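Local coordinates for cysteine desulfurase (Fervidobacterium islandicum, PDB 6A6E), which catalyses the pyridoxal-phosphate-dependent removal of sulfur from cysteine, probably supplying it to the Suf system for iron-sulfur cluster assembly, at the interface of chains A and B. Sequence-based numbering; all coordinates share one arbitrary frame. Chains: chain A/B, Cysteine desulfurase.

The interface of chains A and B. Residues chain A 27, 29, 363, 369; chain B 68-70.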
# COMPACT_ATOMS: atom_id res chain seq x y z
N ARG A 27 11.10 9.17 -24.81
CA ARG A 27 12.04 9.99 -24.09
C ARG A 27 13.41 9.82 -24.81
O ARG A 27 13.75 8.72 -25.26
CB ARG A 27 12.19 9.54 -22.62
CG ARG A 27 11.13 9.99 -21.57
CD ARG A 27 11.16 11.47 -21.23
NE ARG A 27 12.47 11.90 -20.71
CZ ARG A 27 12.87 11.79 -19.43
NH1 ARG A 27 12.08 11.26 -18.50
NH2 ARG A 27 14.04 12.24 -19.07
N ILE A 29 17.65 10.47 -24.10
CA ILE A 29 18.74 10.79 -23.15
C ILE A 29 19.94 11.21 -23.99
O ILE A 29 20.50 10.40 -24.74
CB ILE A 29 19.17 9.55 -22.32
CG1 ILE A 29 17.99 8.68 -21.81
CG2 ILE A 29 20.09 9.95 -21.19
CD1 ILE A 29 16.89 9.44 -21.15
N ASP A 363 23.86 4.51 -19.69
CA ASP A 363 22.80 5.51 -19.57
C ASP A 363 23.13 6.90 -20.22
O ASP A 363 22.36 7.46 -21.01
CB ASP A 363 22.43 5.73 -18.07
CG ASP A 363 21.51 6.93 -17.85
OD1 ASP A 363 20.35 6.99 -18.33
OD2 ASP A 363 21.95 7.87 -17.19
N ALA A 369 19.08 2.01 -19.91
CA ALA A 369 18.82 1.87 -18.47
C ALA A 369 19.10 0.48 -18.01
O ALA A 369 18.47 -0.43 -18.47
CB ALA A 369 17.35 2.25 -18.17
N VAL B 68 21.09 4.87 -10.74
CA VAL B 68 21.69 3.95 -11.72
C VAL B 68 21.35 4.33 -13.18
O VAL B 68 22.01 3.90 -14.11
CB VAL B 68 21.24 2.49 -11.48
CG1 VAL B 68 21.96 1.88 -10.27
CG2 VAL B 68 19.70 2.39 -11.30
N HIS B 69 20.30 5.11 -13.39
CA HIS B 69 19.98 5.61 -14.72
C HIS B 69 19.08 6.79 -14.59
O HIS B 69 18.66 7.17 -13.47
CB HIS B 69 19.44 4.47 -15.62
CG HIS B 69 18.25 3.74 -15.07
ND1 HIS B 69 16.99 4.28 -15.11
CD2 HIS B 69 18.12 2.50 -14.55
CE1 HIS B 69 16.13 3.40 -14.61
NE2 HIS B 69 16.80 2.32 -14.23
N THR B 70 18.83 7.44 -15.72
CA THR B 70 18.15 8.68 -15.74
C THR B 70 16.71 8.65 -15.11
O THR B 70 16.41 9.47 -14.25
CB THR B 70 18.10 9.24 -17.21
OG1 THR B 70 19.44 9.56 -17.64
CG2 THR B 70 17.24 10.52 -17.29
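A:Asp363 caps the start of a helix of the other subunit by gripping B:Thr70 at two points. Its carboxylate oxygen OD1 accepts from the hydroxyl OG1 of B:Thr70 at 2.8 Å, through the syn lone pair. The same OD1 takes the backbone N of B:Thr70 at 3.0 Å, with 152° at the hydrogen. This N-H comes from above the carboxylate plane. Two donors from different directions probably limit rotation of the carboxylate. OD2 adds a weak contact to OG1. The side chains of A:Asp363 and B:Thr70 meet at about a right angle. CG of A:Asp363 lies anti to the backbone N (chi1 170°), which carries the carboxylate out to B:Thr70. An alanine in place of A:Asp363 would probably leave the hydroxyl and first N-H of the B helix without their acceptor and the B:Thr70 side chain freer to turn.

Beside this polar pair, the methyl CB of A:Ala369 sits over the centre of one face of the B:His69 ring, 3.6 Å from the centroid. On the other flank, A:Ile29 meets B:Thr70 tip to tip. CG2 of A:Ile29 lies 3.6 Å from OG1 of B:Thr70. CD1 of A:Ile29 lies 4.0 Å from the B:Thr70 methyl CG2.

A:Asp363, in helix 355-366, and A:Ile29, in strand 28-29, meet the first residue of B helix 70-90. The helix dipole may favour the A:Asp363 carboxylate. A:Ala369, in strand 368-369, meets the preceding loop residue. The patch recurs with the chains exchanged across the two-fold dimer of this fold-type I enzyme.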